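Local coordinates for UTP--glucose-1-phosphate uridylyltransferase YngB (Bacillus subtilis, PDB 7O2N), which catalyses the formation of UDP-glucose from glucose-1-phosphate and UTP, an intermediate step in glycolipid biosynthesis that also contributes to wall teichoic acid glucosylation, at residues V148-Q160 with L234-L248. Residues are numbered along the deposited sequence; the frame is centred on the assembly and turned at random.
Sequences VYDVYGTEVVGVQ and LREVCRKEPIHARLL
With CG anti to the carbonyl carbon in both residues, Tyr152 (chi1 -59°) at the end of helix 141-152 and His244 (chi1 -69°) from strand 244-247 bring their two rings against each other. They meet obliquely, centroids 4.2 Å apart and planes at 57°; the individual atom contacts in this pair are modelled too close to be trusted. Thr154 OG1 lies over one face of the imidazole, offset toward its rim, while Thr154 CG2 faces the Glu241 carboxylate. Beyond this cluster the backbones run side by side as parallel strands, Val157 paired with Ala245 and Val159 with Leu247. Val157 N donates to His244 O (3.1 Å), Arg246 N to Val157 O (2.9 Å), Val159 N to Arg246 O and Leu248 N to Val159 O. Strand 156-161 pairs with strand 244-247 on one side and antiparallel with strands 201-204 and 206-210, within the mixed sheet of the GT-A-type nucleotidyltransferase fold. On the face carrying Val156, His244 and Arg246, Val148 CG1 of helix 141-152 rests against Arg246 CB at 3.6 Å, and Leu248 CD1 packs against the backbone of Gly158 (3.8 Å from Gly158 C). On the face carrying Val157, Val159 and Ala245, apolar groups meet: Val159 CG2 touches Ala245 CB (3.8 Å), and Val157 CG2 reaches Leu234 CD1 (4.0 Å), joining helix 230-240 to the strands. At the far end the extended Gln160 side chain carries NE2 to Leu248 O (3.1 Å); the N-H points almost straight at the oxygen, which lies in the amide plane, yet the nitrogen sits above the carbonyl plane, and NE2 also makes a weak bond to Gly250 O.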
ATOM      1  N   VAL A 148     -16.585  -5.228 -29.763  1.00 56.22           N
ATOM      2  CA  VAL A 148     -17.908  -4.733 -30.106  1.00 64.26           C
ATOM      3  C   VAL A 148     -17.778  -3.437 -30.910  1.00 69.28           C
ATOM      4  O   VAL A 148     -18.586  -3.206 -31.819  1.00 74.92           O
ATOM      5  CB  VAL A 148     -18.901  -4.663 -28.917  1.00 58.06           C
ATOM      6  CG1 VAL A 148     -18.234  -4.935 -27.575  1.00 62.34           C
ATOM      7  CG2 VAL A 148     -19.758  -3.392 -28.873  1.00 52.44           C
ATOM      8  N   TYR A 149     -16.746  -2.624 -30.610  1.00 67.55           N
ATOM      9  CA  TYR A 149     -16.552  -1.391 -31.365  1.00 74.37           C
ATOM     10  C   TYR A 149     -16.246  -1.680 -32.839  1.00 76.01           C
ATOM     11  O   TYR A 149     -16.920  -1.130 -33.719  1.00 61.89           O
ATOM     12  CB  TYR A 149     -15.458  -0.494 -30.777  1.00 71.69           C
ATOM     13  CG  TYR A 149     -15.324   0.804 -31.529  1.00 63.48           C
ATOM     14  CD1 TYR A 149     -16.239   1.819 -31.293  1.00 65.00           C
ATOM     15  CD2 TYR A 149     -14.346   0.995 -32.505  1.00 55.40           C
ATOM     16  CE1 TYR A 149     -16.190   3.009 -31.998  1.00 63.93           C
ATOM     17  CE2 TYR A 149     -14.300   2.174 -33.233  1.00 58.27           C
ATOM     18  CZ  TYR A 149     -15.225   3.184 -32.973  1.00 63.18           C
ATOM     19  OH  TYR A 149     -15.238   4.383 -33.623  1.00 65.97           O
ATOM     20  N   ASP A 150     -15.214  -2.515 -33.081  1.00 73.05           N
ATOM     21  CA  ASP A 150     -14.823  -2.961 -34.408  1.00 72.93           C
ATOM     22  C   ASP A 150     -16.053  -3.194 -35.289  1.00 74.36           C
ATOM     23  O   ASP A 150     -16.017  -2.912 -36.482  1.00 85.79           O
ATOM     24  CB  ASP A 150     -13.962  -4.226 -34.367  1.00 79.90           C
ATOM     25  CG  ASP A 150     -12.481  -4.008 -34.076  1.00 92.00           C
ATOM     26  OD1 ASP A 150     -11.798  -4.996 -33.752  1.00 87.90           O
ATOM     27  OD2 ASP A 150     -12.024  -2.852 -34.150  1.00113.69           O
ATOM     28  N   VAL A 151     -17.149  -3.691 -34.700  1.00 72.07           N
ATOM     29  CA  VAL A 151     -18.307  -4.004 -35.517  1.00 65.95           C
ATOM     30  C   VAL A 151     -19.279  -2.831 -35.525  1.00 66.97           C
ATOM     31  O   VAL A 151     -19.409  -2.198 -36.558  1.00 92.37           O
ATOM     32  CB  VAL A 151     -18.964  -5.361 -35.200  1.00 70.00           C
ATOM     33  CG1 VAL A 151     -18.028  -6.350 -34.498  1.00 58.14           C
ATOM     34  CG2 VAL A 151     -20.292  -5.199 -34.489  1.00 67.58           C
ATOM     35  N   TYR A 152     -19.911  -2.496 -34.396  1.00 68.87           N
ATOM     36  CA  TYR A 152     -20.965  -1.485 -34.406  1.00 75.60           C
ATOM     37  C   TYR A 152     -20.421  -0.063 -34.559  1.00 82.88           C
ATOM     38  O   TYR A 152     -21.143   0.817 -35.025  1.00 84.94           O
ATOM     39  CB  TYR A 152     -21.867  -1.577 -33.173  1.00 78.58           C
ATOM     40  CG  TYR A 152     -22.556  -2.904 -33.032  1.00 88.77           C
ATOM     41  CD1 TYR A 152     -21.899  -3.989 -32.474  1.00 90.14           C
ATOM     42  CD2 TYR A 152     -23.858  -3.078 -33.470  1.00 93.40           C
ATOM     43  CE1 TYR A 152     -22.517  -5.222 -32.352  1.00 92.02           C
ATOM     44  CE2 TYR A 152     -24.498  -4.300 -33.344  1.00 95.02           C
ATOM     45  CZ  TYR A 152     -23.821  -5.370 -32.784  1.00 93.57           C
ATOM     46  OH  TYR A 152     -24.422  -6.580 -32.653  1.00 97.26           O
ATOM     47  N   GLY A 153     -19.175   0.173 -34.130  1.00 81.33           N
ATOM     48  CA  GLY A 153     -18.542   1.462 -34.344  1.00 83.12           C
ATOM     49  C   GLY A 153     -19.210   2.626 -33.605  1.00 86.22           C
ATOM     50  O   GLY A 153     -18.864   3.778 -33.848  1.00110.91           O
ATOM     51  N   THR A 154     -20.159   2.346 -32.708  1.00 78.93           N
ATOM     52  CA  THR A 154     -20.700   3.384 -31.844  1.00 75.94           C
ATOM     53  C   THR A 154     -19.959   3.380 -30.513  1.00 75.99           C
ATOM     54  O   THR A 154     -19.106   2.523 -30.270  1.00 67.05           O
ATOM     55  CB  THR A 154     -22.169   3.134 -31.482  1.00 76.92           C
ATOM     56  OG1 THR A 154     -22.424   1.730 -31.441  1.00 82.00           O
ATOM     57  CG2 THR A 154     -23.136   3.820 -32.414  1.00 79.05           C
ATOM     58  N   GLU A 155     -20.330   4.342 -29.656  1.00 77.03           N
ATOM     59  CA  GLU A 155     -19.858   4.434 -28.282  1.00 74.78           C
ATOM     60  C   GLU A 155     -20.294   3.170 -27.544  1.00 69.51           C
ATOM     61  O   GLU A 155     -21.483   2.975 -27.325  1.00 74.74           O
ATOM     62  CB  GLU A 155     -20.422   5.690 -27.606  1.00 76.46           C
ATOM     63  CG  GLU A 155     -19.728   6.995 -27.984  1.00 94.91           C
ATOM     64  CD  GLU A 155     -19.974   7.595 -29.367  1.00112.99           C
ATOM     65  OE1 GLU A 155     -20.850   7.077 -30.106  1.00109.82           O
ATOM     66  OE2 GLU A 155     -19.277   8.588 -29.716  1.00116.58           O
ATOM     67  N   VAL A 156     -19.326   2.309 -27.203  1.00 60.75           N
ATOM     68  CA  VAL A 156     -19.559   1.080 -26.458  1.00 64.43           C
ATOM     69  C   VAL A 156     -19.216   1.275 -24.975  1.00 67.85           C
ATOM     70  O   VAL A 156     -18.259   1.959 -24.626  1.00 70.62           O
ATOM     71  CB  VAL A 156     -18.870  -0.153 -27.096  1.00 64.37           C
ATOM     72  CG1 VAL A 156     -18.142   0.142 -28.401  1.00 66.95           C
ATOM     73  CG2 VAL A 156     -18.016  -0.975 -26.141  1.00 54.91           C
ATOM     74  N   VAL A 157     -20.035   0.678 -24.101  1.00 64.11           N
ATOM     75  CA  VAL A 157     -19.877   0.720 -22.652  1.00 58.61           C
ATOM     76  C   VAL A 157     -19.626  -0.708 -22.155  1.00 59.46           C
ATOM     77  O   VAL A 157     -20.143  -1.666 -22.718  1.00 64.24           O
ATOM     78  CB  VAL A 157     -21.124   1.344 -21.985  1.00 50.31           C
ATOM     79  CG1 VAL A 157     -21.533   0.591 -20.746  1.00 54.18           C
ATOM     80  CG2 VAL A 157     -20.974   2.818 -21.663  1.00 49.22           C
ATOM     81  N   GLY A 158     -18.827  -0.847 -21.093  1.00 60.03           N
ATOM     82  CA  GLY A 158     -18.546  -2.124 -20.454  1.00 62.30           C
ATOM     83  C   GLY A 158     -19.422  -2.338 -19.218  1.00 67.85           C
ATOM     84  O   GLY A 158     -19.456  -1.494 -18.317  1.00 70.61           O
ATOM     85  N   VAL A 159     -20.136  -3.477 -19.193  1.00 69.28           N
ATOM     86  CA  VAL A 159     -21.172  -3.725 -18.198  1.00 59.90           C
ATOM     87  C   VAL A 159     -21.049  -5.125 -17.596  1.00 64.97           C
ATOM     88  O   VAL A 159     -20.422  -6.040 -18.152  1.00 57.41           O
ATOM     89  CB  VAL A 159     -22.599  -3.472 -18.730  1.00 53.88           C
ATOM     90  CG1 VAL A 159     -22.881  -1.989 -18.909  1.00 47.78           C
ATOM     91  CG2 VAL A 159     -22.932  -4.277 -19.990  1.00 51.58           C
ATOM     92  N   GLN A 160     -21.667  -5.230 -16.410  1.00 69.48           N
ATOM     93  CA  GLN A 160     -21.932  -6.459 -15.673  1.00 65.35           C
ATOM     94  C   GLN A 160     -23.164  -6.226 -14.787  1.00 64.97           C
ATOM     95  O   GLN A 160     -23.510  -5.086 -14.455  1.00 55.99           O
ATOM     96  CB  GLN A 160     -20.701  -6.859 -14.851  1.00 51.96           C
ATOM     97  CG  GLN A 160     -19.656  -7.634 -15.635  1.00 49.15           C
ATOM     98  CD  GLN A 160     -18.600  -8.154 -14.700  1.00 57.10           C
ATOM     99  OE1 GLN A 160     -18.529  -7.709 -13.552  1.00 68.25           O
ATOM    100  NE2 GLN A 160     -17.796  -9.113 -15.158  1.00 55.05           N
ATOM    101  N   LEU A 234     -23.335  10.587 -22.859  1.00 66.90           N
ATOM    102  CA  LEU A 234     -23.785   9.353 -23.472  1.00 75.37           C
ATOM    103  C   LEU A 234     -25.292   9.451 -23.706  1.00 74.85           C
ATOM    104  O   LEU A 234     -25.813   8.891 -24.663  1.00 78.97           O
ATOM    105  CB  LEU A 234     -23.359   8.166 -22.596  1.00 73.09           C
ATOM    106  CG  LEU A 234     -21.847   7.921 -22.533  1.00 63.94           C
ATOM    107  CD1 LEU A 234     -21.514   6.808 -21.562  1.00 62.87           C
ATOM    108  CD2 LEU A 234     -21.284   7.585 -23.905  1.00 63.20           C
ATOM    109  N   ARG A 235     -25.973  10.237 -22.864  1.00 78.62           N
ATOM    110  CA  ARG A 235     -27.410  10.448 -22.961  1.00 82.02           C
ATOM    111  C   ARG A 235     -27.743  11.200 -24.247  1.00 91.82           C
ATOM    112  O   ARG A 235     -28.623  10.770 -24.994  1.00 97.82           O
ATOM    113  CB  ARG A 235     -27.935  11.227 -21.751  1.00 86.94           C
ATOM    114  CG  ARG A 235     -28.122  10.374 -20.503  1.00 88.70           C
ATOM    115  CD  ARG A 235     -28.701  11.123 -19.319  1.00 87.54           C
ATOM    116  NE  ARG A 235     -30.055  11.588 -19.573  1.00 87.83           N
ATOM    117  CZ  ARG A 235     -31.157  10.909 -19.289  1.00 88.74           C
ATOM    118  NH1 ARG A 235     -31.075   9.721 -18.717  1.00 94.24           N
ATOM    119  NH2 ARG A 235     -32.339  11.427 -19.560  1.00 91.48           N
ATOM    120  N   GLU A 236     -27.035  12.319 -24.477  1.00 92.01           N
ATOM    121  CA  GLU A 236     -27.300  13.189 -25.614  1.00 89.31           C
ATOM    122  C   GLU A 236     -26.837  12.523 -26.911  1.00 95.33           C
ATOM    123  O   GLU A 236     -27.234  12.964 -27.988  1.00112.19           O
ATOM    124  CB  GLU A 236     -26.730  14.593 -25.396  1.00 78.32           C
ATOM    125  N   VAL A 237     -26.024  11.456 -26.806  1.00 90.81           N
ATOM    126  CA  VAL A 237     -25.677  10.630 -27.957  1.00 85.73           C
ATOM    127  C   VAL A 237     -26.812   9.640 -28.191  1.00 84.89           C
ATOM    128  O   VAL A 237     -26.995   9.149 -29.302  1.00 89.59           O
ATOM    129  CB  VAL A 237     -24.315   9.909 -27.820  1.00 85.92           C
ATOM    130  CG1 VAL A 237     -24.180   8.710 -28.751  1.00 78.53           C
ATOM    131  CG2 VAL A 237     -23.138  10.846 -28.035  1.00 91.99           C
ATOM    132  N   CYS A 238     -27.566   9.357 -27.129  1.00 90.73           N
ATOM    133  CA  CYS A 238     -28.625   8.367 -27.202  1.00105.23           C
ATOM    134  C   CYS A 238     -29.888   8.959 -27.823  1.00108.19           C
ATOM    135  O   CYS A 238     -30.656   8.228 -28.441  1.00113.81           O
ATOM    136  CB  CYS A 238     -28.904   7.756 -25.835  1.00116.17           C
ATOM    137  SG  CYS A 238     -27.842   6.334 -25.473  1.00122.86           S
ATOM    138  N   ARG A 239     -30.075  10.279 -27.665  1.00107.19           N
ATOM    139  CA  ARG A 239     -31.218  11.008 -28.194  1.00 98.72           C
ATOM    140  C   ARG A 239     -31.188  10.986 -29.721  1.00104.85           C
ATOM    141  O   ARG A 239     -32.237  10.808 -30.345  1.00121.86           O
ATOM    142  CB  ARG A 239     -31.301  12.425 -27.609  1.00 77.50           C
ATOM    143  N   LYS A 240     -29.994  11.139 -30.314  1.00100.63           N
ATOM    144  CA  LYS A 240     -29.878  11.047 -31.765  1.00101.01           C
ATOM    145  C   LYS A 240     -29.966   9.582 -32.209  1.00104.53           C
ATOM    146  O   LYS A 240     -30.573   9.274 -33.231  1.00107.94           O
ATOM    147  CB  LYS A 240     -28.636  11.779 -32.297  1.00 84.41           C
ATOM    148  N   GLU A 241     -29.386   8.675 -31.411  1.00111.69           N
ATOM    149  CA  GLU A 241     -29.117   7.312 -31.849  1.00105.27           C
ATOM    150  C   GLU A 241     -28.669   6.470 -30.649  1.00105.88           C
ATOM    151  O   GLU A 241     -28.042   6.989 -29.728  1.00101.04           O
ATOM    152  CB  GLU A 241     -28.068   7.345 -32.967  1.00 97.93           C
ATOM    153  CG  GLU A 241     -28.017   6.077 -33.800  1.00106.08           C
ATOM    154  CD  GLU A 241     -26.755   5.225 -33.727  1.00112.51           C
ATOM    155  OE1 GLU A 241     -25.680   5.749 -34.104  1.00106.03           O
ATOM    156  OE2 GLU A 241     -26.846   4.028 -33.315  1.00102.37           O
ATOM    157  N   PRO A 242     -28.986   5.152 -30.590  1.00 97.06           N
ATOM    158  CA  PRO A 242     -28.629   4.321 -29.443  1.00 91.20           C
ATOM    159  C   PRO A 242     -27.275   3.596 -29.470  1.00 89.31           C
ATOM    160  O   PRO A 242     -26.822   3.092 -30.497  1.00 89.22           O
ATOM    161  CB  PRO A 242     -29.871   3.417 -29.374  1.00 87.48           C
ATOM    162  CG  PRO A 242     -30.286   3.190 -30.806  1.00 81.50           C
ATOM    163  CD  PRO A 242     -29.788   4.399 -31.564  1.00 96.59           C
ATOM    164  N   ILE A 243     -26.674   3.540 -28.273  1.00 89.39           N
ATOM    165  CA  ILE A 243     -25.358   3.031 -27.919  1.00 81.82           C
ATOM    166  C   ILE A 243     -25.411   1.518 -27.741  1.00 71.15           C
ATOM    167  O   ILE A 243     -26.474   0.917 -27.751  1.00 71.87           O
ATOM    168  CB  ILE A 243     -24.988   3.688 -26.576  1.00 90.83           C
ATOM    169  CG1 ILE A 243     -24.731   5.190 -26.714  1.00 96.30           C
ATOM    170  CG2 ILE A 243     -23.861   2.970 -25.852  1.00 90.72           C
ATOM    171  CD1 ILE A 243     -24.280   5.849 -25.422  1.00104.15           C
ATOM    172  N   HIS A 244     -24.239   0.913 -27.562  1.00 69.22           N
ATOM    173  CA  HIS A 244     -24.098  -0.514 -27.327  1.00 72.78           C
ATOM    174  C   HIS A 244     -23.351  -0.761 -26.017  1.00 76.49           C
ATOM    175  O   HIS A 244     -22.715   0.147 -25.489  1.00 77.88           O
ATOM    176  CB  HIS A 244     -23.420  -1.186 -28.525  1.00 67.56           C
ATOM    177  CG  HIS A 244     -24.277  -1.207 -29.745  1.00 78.07           C
ATOM    178  ND1 HIS A 244     -25.192  -0.207 -30.029  1.00 78.46           N
ATOM    179  CD2 HIS A 244     -24.354  -2.087 -30.761  1.00 80.10           C
ATOM    180  CE1 HIS A 244     -25.789  -0.469 -31.171  1.00 85.50           C
ATOM    181  NE2 HIS A 244     -25.292  -1.617 -31.640  1.00 86.05           N
ATOM    182  N   ALA A 245     -23.463  -1.993 -25.490  1.00 71.24           N
ATOM    183  CA  ALA A 245     -22.812  -2.401 -24.256  1.00 60.75           C
ATOM    184  C   ALA A 245     -22.366  -3.856 -24.358  1.00 62.40           C
ATOM    185  O   ALA A 245     -23.098  -4.712 -24.852  1.00 72.68           O
ATOM    186  CB  ALA A 245     -23.740  -2.191 -23.088  1.00 56.70           C
ATOM    187  N   ARG A 246     -21.151  -4.130 -23.887  1.00 62.08           N
ATOM    188  CA  ARG A 246     -20.671  -5.494 -23.783  1.00 64.20           C
ATOM    189  C   ARG A 246     -20.888  -5.991 -22.353  1.00 71.29           C
ATOM    190  O   ARG A 246     -20.560  -5.295 -21.396  1.00 72.13           O
ATOM    191  CB  ARG A 246     -19.182  -5.543 -24.135  1.00 58.71           C
ATOM    192  CG  ARG A 246     -18.526  -6.886 -23.847  1.00 57.30           C
ATOM    193  CD  ARG A 246     -18.782  -7.736 -25.067  1.00 64.58           C
ATOM    194  NE  ARG A 246     -17.823  -8.812 -25.221  1.00 67.70           N
ATOM    195  CZ  ARG A 246     -17.881  -9.948 -24.550  1.00 68.88           C
ATOM    196  NH1 ARG A 246     -18.857 -10.126 -23.677  1.00 79.63           N
ATOM    197  NH2 ARG A 246     -16.979 -10.896 -24.752  1.00 74.19           N
ATOM    198  N   LEU A 247     -21.459  -7.196 -22.211  1.00 70.99           N
ATOM    199  CA  LEU A 247     -21.379  -7.907 -20.947  1.00 61.66           C
ATOM    200  C   LEU A 247     -19.973  -8.487 -20.862  1.00 67.58           C
ATOM    201  O   LEU A 247     -19.470  -9.059 -21.825  1.00 65.49           O
ATOM    202  CB  LEU A 247     -22.443  -9.002 -20.894  1.00 68.57           C
ATOM    203  CG  LEU A 247     -22.714  -9.603 -19.511  1.00 75.94           C
ATOM    204  CD1 LEU A 247     -23.748  -8.808 -18.705  1.00 69.40           C
ATOM    205  CD2 LEU A 247     -23.131 -11.058 -19.653  1.00 76.96           C
ATOM    206  N   LEU A 248     -19.325  -8.272 -19.718  1.00 64.90           N
ATOM    207  CA  LEU A 248     -17.916  -8.578 -19.585  1.00 64.78           C
ATOM    208  C   LEU A 248     -17.740  -9.973 -18.995  1.00 76.12           C
ATOM    209  O   LEU A 248     -18.353 -10.322 -17.984  1.00 75.99           O
ATOM    210  CB  LEU A 248     -17.286  -7.516 -18.683  1.00 64.76           C
ATOM    211  CG  LEU A 248     -17.225  -6.110 -19.274  1.00 64.82           C
ATOM    212  CD1 LEU A 248     -17.056  -5.067 -18.186  1.00 59.44           C
ATOM    213  CD2 LEU A 248     -16.096  -6.008 -20.277  1.00 65.24           C
TER